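Peroxiredoxin (Mycobacterium tuberculosis, PDB 5EPF) reduces hydrogen peroxide and organic hydroperoxides to water and alcohols as a thiol-specific peroxidase, protecting the cell against oxidative stress. Local coordinates at residues A16-P21 with G103-Q108; L41-A46 with M120-T125. One frame throughout, in Å; residues are numbered along the deposited sequence. Where two conformers were deposited one is given.

Both contacts lie in a thioredoxin-like peroxiredoxin fold, but at different depths. Contact 1 is partly buried and mainly apolar, with Gln108 at its rim: the N-terminal strand 19-21 lies against helix 104-109, held by Val105 under an aromatic ring. Contact 2 is buried in the central sheet, joining the end of strand 39-43 to the loop that leads into strand 125-129; it relies on backbone hydrogen bonds, proline packing and a guanidinium, and it reaches the probable active-site Cys52. The two centres are about 13 Å apart, yet they touch mainly through helix 104-109: Ala106 CB lies 3.6 Å from Val122 CG1 and Ala106 CA 3.7 Å from Phe43 CE1, while Phe18 packs directly on Leu41.

Contact 1 of 2, residues A16-P21 with G103-Q108; sequences ADFELP and GTVAAQ
In this thioredoxin-like fold, the segment 16-21 runs from a loop into the short strand 19-21 of an N-terminal hairpin and passes over the first turn of helix 104-109. Ala16 comes first, beside the end of the extended Gln108 side chain, which crosses that of Phe18 at about a right angle. Asp17 turns from the helix; its OD1 takes a weak bond from the Phe18 N. Val105 is the centre of the contact, and Phe18 lays a ring face on it. Phe18 CG occupies the crowded position between backbone N and carbonyl carbon (chi1 65°). Val105 CG1, anti to its own backbone N, points at the ring centre in a CH-pi contact, 3.8 Å from the centroid and only 6° off the normal. Glu19 faces the other way. Leu20 then returns to the helix, meeting Val105 tip to tip. Leu30 and Leu98 also lie against Phe18, and Ile76 of the central sheet touches both Leu20 and Val105. At the helix start, where Gly103 is the N-cap residue, the Asp100 carboxylate accepts from the N-H groups of Val105 and Ala106. The second valine methyl, Val105 CG2, serves both neighbours, 3.8 Å from Phe18 CD1 and 3.6 Å from Leu20 CD1.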
ATOM      1  N   ALA A  16     -12.949   2.457  -5.360  1.00 13.55           N
ATOM      2  CA  ALA A  16     -13.989   1.626  -4.768  1.00 13.56           C
ATOM      3  C   ALA A  16     -13.495   0.987  -3.467  1.00 12.45           C
ATOM      4  O   ALA A  16     -12.315   0.661  -3.320  1.00 12.65           O
ATOM      5  CB  ALA A  16     -14.397   0.535  -5.755  1.00 15.42           C
ATOM      6  N   ASP A  17     -14.393   0.851  -2.495  1.00 12.11           N
ATOM      7  CA  ASP A  17     -14.059   0.162  -1.255  1.00 11.44           C
ATOM      8  C   ASP A  17     -13.725  -1.293  -1.564  1.00 11.23           C
ATOM      9  O   ASP A  17     -14.181  -1.854  -2.559  1.00 12.92           O
ATOM     10  CB  ASP A  17     -15.256   0.277  -0.298  1.00 11.64           C
ATOM     11  CG  ASP A  17     -14.888   0.042   1.152  1.00 10.54           C
ATOM     12  OD1 ASP A  17     -13.686  -0.046   1.488  1.00 10.78           O
ATOM     13  OD2 ASP A  17     -15.824  -0.049   1.981  1.00 12.06           O
ATOM     14  N   PHE A  18     -12.904  -1.899  -0.712  1.00  9.73           N
ATOM     15  CA  PHE A  18     -12.526  -3.300  -0.879  1.00  9.43           C
ATOM     16  C   PHE A  18     -12.188  -3.883   0.482  1.00  9.44           C
ATOM     17  O   PHE A  18     -11.936  -3.152   1.444  1.00  9.43           O
ATOM     18  CB  PHE A  18     -11.333  -3.493  -1.849  1.00  9.57           C
ATOM     19  CG  PHE A  18     -10.024  -2.897  -1.351  1.00  9.21           C
ATOM     20  CD1 PHE A  18      -9.216  -3.606  -0.470  1.00 10.24           C
ATOM     21  CD2 PHE A  18      -9.599  -1.645  -1.768  1.00  9.59           C
ATOM     22  CE1 PHE A  18      -8.011  -3.061  -0.016  1.00 11.52           C
ATOM     23  CE2 PHE A  18      -8.393  -1.115  -1.326  1.00  9.63           C
ATOM     24  CZ  PHE A  18      -7.603  -1.816  -0.449  1.00 11.45           C
ATOM     25  N   GLU A  19     -12.108  -5.223   0.522  1.00  9.47           N
ATOM     26  CA  GLU A  19     -11.738  -5.983   1.715  0.80 10.12           C
ATOM     27  C   GLU A  19     -10.711  -7.039   1.349  1.00  9.77           C
ATOM     28  O   GLU A  19     -10.849  -7.729   0.335  1.00 11.07           O
ATOM     29  CB  GLU A  19     -12.947  -6.704   2.339  0.80 14.36           C
ATOM     30  CG  GLU A  19     -13.953  -5.783   2.999  0.80 18.42           C
ATOM     31  CD  GLU A  19     -15.058  -6.555   3.702  0.80 21.42           C
ATOM     32  OE1 GLU A  19     -15.081  -7.810   3.624  0.80 23.40           O
ATOM     33  OE2 GLU A  19     -15.905  -5.906   4.344  0.80 23.28           O
ATOM     34  N   LEU A  20      -9.686  -7.167   2.189  1.00  9.10           N
ATOM     35  CA  LEU A  20      -8.661  -8.201   2.049  1.00  9.20           C
ATOM     36  C   LEU A  20      -8.150  -8.561   3.433  1.00  8.59           C
ATOM     37  O   LEU A  20      -8.178  -7.717   4.334  1.00  9.56           O
ATOM     38  CB  LEU A  20      -7.457  -7.701   1.235  1.00  8.78           C
ATOM     39  CG  LEU A  20      -7.665  -7.518  -0.266  1.00  8.68           C
ATOM     40  CD1 LEU A  20      -6.405  -6.934  -0.863  1.00  9.63           C
ATOM     41  CD2 LEU A  20      -8.049  -8.814  -0.965  1.00  9.83           C
ATOM     42  N   PRO A  21      -7.616  -9.773   3.621  1.00  9.40           N
ATOM     43  CA  PRO A  21      -7.024 -10.126   4.919  1.00  9.97           C
ATOM     44  C   PRO A  21      -5.649  -9.502   5.138  1.00  9.33           C
ATOM     45  O   PRO A  21      -4.838  -9.389   4.213  1.00 10.36           O
ATOM     46  CB  PRO A  21      -6.902 -11.650   4.837  1.00 10.54           C
ATOM     47  CG  PRO A  21      -6.715 -11.922   3.368  1.00 10.84           C
ATOM     48  CD  PRO A  21      -7.575 -10.885   2.656  1.00 10.62           C
ATOM     49  N   GLY A 103      -5.189 -11.085  -7.017  1.00 11.74           N
ATOM     50  CA  GLY A 103      -4.957  -9.873  -7.781  1.00 12.28           C
ATOM     51  C   GLY A 103      -6.194  -9.045  -8.047  1.00 10.82           C
ATOM     52  O   GLY A 103      -6.146  -8.151  -8.893  1.00 11.68           O
ATOM     53  N   THR A 104      -7.297  -9.306  -7.336  1.00 11.44           N
ATOM     54  CA  THR A 104      -8.552  -8.603  -7.591  1.00 12.47           C
ATOM     55  C   THR A 104      -8.426  -7.112  -7.295  1.00 11.06           C
ATOM     56  O   THR A 104      -8.883  -6.269  -8.078  1.00 12.04           O
ATOM     57  CB  THR A 104      -9.656  -9.233  -6.734  1.00 14.49           C
ATOM     58  OG1 THR A 104      -9.771 -10.622  -7.079  1.00 16.67           O
ATOM     59  CG2 THR A 104     -11.001  -8.534  -6.952  1.00 15.20           C
ATOM     60  N   VAL A 105      -7.793  -6.756  -6.177  1.00  9.61           N
ATOM     61  CA  VAL A 105      -7.656  -5.346  -5.852  1.00  9.06           C
ATOM     62  C   VAL A 105      -6.611  -4.699  -6.750  1.00  8.93           C
ATOM     63  O   VAL A 105      -6.790  -3.569  -7.221  1.00  9.54           O
ATOM     64  CB  VAL A 105      -7.396  -5.160  -4.343  1.00  9.32           C
ATOM     65  CG1 VAL A 105      -7.191  -3.691  -4.004  1.00  9.74           C
ATOM     66  CG2 VAL A 105      -8.570  -5.723  -3.529  1.00 10.81           C
ATOM     67  N   ALA A 106      -5.532  -5.422  -7.055  1.00  9.35           N
ATOM     68  CA  ALA A 106      -4.567  -4.919  -8.031  1.00  9.12           C
ATOM     69  C   ALA A 106      -5.256  -4.576  -9.352  1.00  9.59           C
ATOM     70  O   ALA A 106      -4.970  -3.538  -9.963  1.00 10.28           O
ATOM     71  CB  ALA A 106      -3.464  -5.955  -8.246  1.00 10.51           C
ATOM     72  N   ALA A 107      -6.158  -5.448  -9.816  1.00 10.23           N
ATOM     73  CA  ALA A 107      -6.896  -5.175 -11.045  1.00 10.95           C
ATOM     74  C   ALA A 107      -7.740  -3.913 -10.911  1.00 11.27           C
ATOM     75  O   ALA A 107      -7.811  -3.100 -11.843  1.00 12.48           O
ATOM     76  CB  ALA A 107      -7.767  -6.377 -11.419  1.00 12.01           C
ATOM     77  N   GLN A 108      -8.381  -3.723  -9.753  1.00 10.74           N
ATOM     78  CA  GLN A 108      -9.162  -2.513  -9.533  0.55 11.68           C
ATOM     79  C   GLN A 108      -8.299  -1.264  -9.689  1.00 11.95           C
ATOM     80  O   GLN A 108      -8.754  -0.252 -10.227  1.00 14.11           O
ATOM     81  CB  GLN A 108      -9.796  -2.551  -8.143  0.55 12.91           C
ATOM     82  CG  GLN A 108     -10.428  -1.243  -7.734  0.55 14.73           C
ATOM     83  CD  GLN A 108     -10.737  -1.151  -6.247  0.55 15.95           C
ATOM     84  OE1 GLN A 108     -11.183  -0.113  -5.773  0.55 16.27           O
ATOM     85  NE2 GLN A 108     -10.485  -2.224  -5.508  0.55 16.99           N
TER

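Contact 2 of 2, residues L41-A46 with M120-T125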
ATOM      1  N   LEU A  41      -1.507   3.485   0.387  1.00  5.98           N
ATOM      2  CA  LEU A  41      -1.646   2.082  -0.005  1.00  5.41           C
ATOM      3  C   LEU A  41      -0.527   1.788  -0.997  1.00  5.19           C
ATOM      4  O   LEU A  41      -0.542   2.301  -2.121  1.00  6.30           O
ATOM      5  CB  LEU A  41      -3.015   1.841  -0.655  1.00  6.32           C
ATOM      6  CG  LEU A  41      -3.324   0.394  -1.046  1.00  6.56           C
ATOM      7  CD1 LEU A  41      -3.410  -0.507   0.198  1.00  7.97           C
ATOM      8  CD2 LEU A  41      -4.613   0.338  -1.870  1.00  8.72           C
ATOM      9  N   PHE A  42       0.472   1.016  -0.575  1.00  5.79           N
ATOM     10  CA  PHE A  42       1.657   0.804  -1.392  1.00  5.49           C
ATOM     11  C   PHE A  42       1.696  -0.636  -1.888  1.00  5.61           C
ATOM     12  O   PHE A  42       1.864  -1.571  -1.093  1.00  6.39           O
ATOM     13  CB  PHE A  42       2.956   1.294  -0.731  1.00  6.44           C
ATOM     14  CG  PHE A  42       3.449   0.517   0.492  1.00  6.94           C
ATOM     15  CD1 PHE A  42       4.436  -0.462   0.361  1.00  7.26           C
ATOM     16  CD2 PHE A  42       3.024   0.847   1.775  1.00  6.96           C
ATOM     17  CE1 PHE A  42       4.936  -1.131   1.472  1.00  8.01           C
ATOM     18  CE2 PHE A  42       3.524   0.169   2.900  1.00  7.31           C
ATOM     19  CZ  PHE A  42       4.488  -0.800   2.735  1.00  8.03           C
ATOM     20  N   PHE A  43       1.522  -0.804  -3.203  1.00  6.22           N
ATOM     21  CA  PHE A  43       1.615  -2.109  -3.851  1.00  6.46           C
ATOM     22  C   PHE A  43       3.087  -2.407  -4.112  1.00  6.85           C
ATOM     23  O   PHE A  43       3.800  -1.603  -4.731  1.00  7.08           O
ATOM     24  CB  PHE A  43       0.906  -2.075  -5.205  1.00  7.44           C
ATOM     25  CG  PHE A  43      -0.591  -2.138  -5.138  1.00  7.57           C
ATOM     26  CD1 PHE A  43      -1.267  -3.345  -5.258  1.00  8.02           C
ATOM     27  CD2 PHE A  43      -1.330  -0.970  -5.012  1.00  7.61           C
ATOM     28  CE1 PHE A  43      -2.669  -3.383  -5.215  1.00  9.01           C
ATOM     29  CE2 PHE A  43      -2.712  -0.985  -4.993  1.00  8.86           C
ATOM     30  CZ  PHE A  43      -3.386  -2.199  -5.091  1.00  9.08           C
ATOM     31  N   TYR A  44       3.529  -3.586  -3.693  1.00  7.13           N
ATOM     32  CA  TYR A  44       4.898  -4.003  -3.963  1.00  7.04           C
ATOM     33  C   TYR A  44       4.905  -5.377  -4.617  1.00  7.57           C
ATOM     34  O   TYR A  44       4.030  -6.206  -4.339  1.00  8.33           O
ATOM     35  CB  TYR A  44       5.773  -4.006  -2.696  1.00  7.94           C
ATOM     36  CG  TYR A  44       5.222  -4.808  -1.526  1.00  7.50           C
ATOM     37  CD1 TYR A  44       5.453  -6.181  -1.416  1.00  8.48           C
ATOM     38  CD2 TYR A  44       4.500  -4.178  -0.508  1.00  8.89           C
ATOM     39  CE1 TYR A  44       4.962  -6.905  -0.322  1.00  8.53           C
ATOM     40  CE2 TYR A  44       4.008  -4.892   0.562  1.00  8.59           C
ATOM     41  CZ  TYR A  44       4.248  -6.244   0.656  1.00  8.52           C
ATOM     42  OH  TYR A  44       3.760  -6.923   1.738  1.00  9.52           O
ATOM     43  N   PRO A  45       5.874  -5.644  -5.500  1.00  8.05           N
ATOM     44  CA  PRO A  45       5.820  -6.919  -6.251  1.00  9.11           C
ATOM     45  C   PRO A  45       5.934  -8.163  -5.387  1.00  8.56           C
ATOM     46  O   PRO A  45       5.197  -9.133  -5.599  1.00  8.43           O
ATOM     47  CB  PRO A  45       6.968  -6.797  -7.275  1.00 10.33           C
ATOM     48  CG  PRO A  45       7.327  -5.359  -7.331  1.00 11.90           C
ATOM     49  CD  PRO A  45       6.831  -4.683  -6.086  1.00  8.23           C
ATOM     50  N   ALA A  46       6.859  -8.175  -4.433  1.00  8.05           N
ATOM     51  CA  ALA A  46       7.210  -9.426  -3.773  1.00  8.50           C
ATOM     52  C   ALA A  46       7.779  -9.129  -2.396  1.00  8.22           C
ATOM     53  O   ALA A  46       8.865  -8.550  -2.272  1.00  9.70           O
ATOM     54  CB  ALA A  46       8.212 -10.226  -4.609  1.00 10.22           C
ATOM     55  N   MET A 120       1.095 -12.863 -11.761  1.00 14.62           N
ATOM     56  CA  MET A 120       2.462 -12.405 -11.604  0.71 14.10           C
ATOM     57  C   MET A 120       2.528 -11.295 -10.557  1.00 12.96           C
ATOM     58  O   MET A 120       1.498 -10.780 -10.104  1.00 12.93           O
ATOM     59  CB  MET A 120       2.978 -11.885 -12.946  0.71 15.16           C
ATOM     60  CG  MET A 120       3.077 -12.974 -14.007  0.71 17.61           C
ATOM     61  SD  MET A 120       4.211 -14.307 -13.574  0.71 19.60           S
ATOM     62  CE  MET A 120       5.783 -13.543 -13.938  0.71 20.07           C
ATOM     63  N   PRO A 121       3.737 -10.914 -10.120  1.00 12.03           N
ATOM     64  CA  PRO A 121       3.847  -9.809  -9.152  1.00 11.97           C
ATOM     65  C   PRO A 121       3.258  -8.515  -9.696  1.00 11.61           C
ATOM     66  O   PRO A 121       3.356  -8.201 -10.889  1.00 12.47           O
ATOM     67  CB  PRO A 121       5.360  -9.679  -8.941  1.00 12.93           C
ATOM     68  CG  PRO A 121       5.877 -11.093  -9.145  1.00 13.22           C
ATOM     69  CD  PRO A 121       5.028 -11.627 -10.287  1.00 13.88           C
ATOM     70  N   VAL A 122       2.641  -7.747  -8.796  1.00 10.99           N
ATOM     71  CA  VAL A 122       2.043  -6.468  -9.201  1.00 10.48           C
ATOM     72  C   VAL A 122       3.123  -5.493  -9.644  1.00 10.38           C
ATOM     73  O   VAL A 122       4.308  -5.630  -9.316  1.00 11.54           O
ATOM     74  CB  VAL A 122       1.211  -5.859  -8.062  1.00 10.67           C
ATOM     75  CG1 VAL A 122       0.021  -6.746  -7.734  1.00 11.83           C
ATOM     76  CG2 VAL A 122       2.073  -5.576  -6.823  1.00 11.42           C
ATOM     77  N   LYS A 123       2.692  -4.467 -10.374  1.00 11.07           N
ATOM     78  CA  LYS A 123       3.558  -3.346 -10.706  1.00 11.55           C
ATOM     79  C   LYS A 123       3.659  -2.428  -9.481  1.00 10.44           C
ATOM     80  O   LYS A 123       2.642  -2.051  -8.900  1.00 11.97           O
ATOM     81  CB  LYS A 123       2.940  -2.596 -11.890  1.00 15.42           C
ATOM     82  CG  LYS A 123       3.723  -1.423 -12.421  1.00 18.92           C
ATOM     83  CD  LYS A 123       3.065  -0.848 -13.680  1.00 22.86           C
ATOM     84  CE  LYS A 123       3.909   0.249 -14.278  1.00 25.41           C
ATOM     85  NZ  LYS A 123       3.339   0.712 -15.578  1.00 27.42           N
ATOM     86  N   ARG A 124       4.884  -2.082  -9.080  1.00  9.66           N
ATOM     87  CA  ARG A 124       5.130  -1.300  -7.864  1.00 10.38           C
ATOM     88  C   ARG A 124       4.534   0.102  -7.978  1.00  9.37           C
ATOM     89  O   ARG A 124       4.990   0.906  -8.792  1.00 10.14           O
ATOM     90  CB  ARG A 124       6.634  -1.198  -7.598  1.00 10.95           C
ATOM     91  CG  ARG A 124       6.962  -0.533  -6.270  1.00 12.38           C
ATOM     92  CD  ARG A 124       8.463  -0.326  -5.984  1.00 15.03           C
ATOM     93  NE  ARG A 124       9.290  -1.516  -6.219  1.00 18.53           N
ATOM     94  CZ  ARG A 124       9.556  -2.469  -5.325  1.00 20.26           C
ATOM     95  NH1 ARG A 124       9.067  -2.405  -4.090  1.00 20.39           N
ATOM     96  NH2 ARG A 124      10.328  -3.502  -5.660  1.00 20.87           N
ATOM     97  N   THR A 125       3.528   0.415  -7.165  1.00  7.64           N
ATOM     98  CA  THR A 125       2.755   1.643  -7.313  1.00  6.88           C
ATOM     99  C   THR A 125       2.159   1.989  -5.963  1.00  7.05           C
ATOM    100  O   THR A 125       1.659   1.100  -5.272  1.00  7.01           O
ATOM    101  CB  THR A 125       1.596   1.446  -8.310  1.00  7.25           C
ATOM    102  OG1 THR A 125       2.024   0.677  -9.442  1.00  9.23           O
ATOM    103  CG2 THR A 125       1.055   2.764  -8.784  1.00  8.03           C
TER
HETATM  104  O   HOH W   1       2.415  -8.963  -6.087  1.00  9.39           O
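Two backbone bonds join Phe43 and Thr125 as an antiparallel hydrogen-bonded pair: Phe43 N gives to Thr125 O at 2.8 Å, and Thr125 N returns to a lone pair of Phe43 O at 3.2 Å. Phe43 O also receives a CA-H...O contact from Arg124. Thr125 O lies in the plane of the Phe43 ring, at its edge. The Thr125 hydroxyl turns back to its own chain and donates to Lys123 O from above the carbonyl plane. Further along, Val122 CG2 presses on Tyr44 O at 3.2 Å, a tight approach. A water bridges the chains beyond, donating to Pro45 O and accepting from Val122 N, while Pro45 CB packs on Pro121 CB at 3.7 Å. Arg124 leaves the backbone with CG anti to N (chi1 -174°) and bends at chi3 (-48°), so that Pro45 CD sits over the centre of the guanidinium face, 3.6 Å from Arg124 CZ. Arg124 NH1 forms a salt bridge with Glu55, and the side chain touches Cys52, by similarity the active-site cysteine that forms a sulfenic acid; so placed, the positive charge could help to favour the thiolate, though Glu55 shares it. Helix 50-61, bearing Cys52 and Glu55, thus packs against one side of this junction, strand 72-77 flanks strand 39-43 within the sheet, and Phe109 of helix 104-109 meets the Phe43 ring with the planes at about 55°.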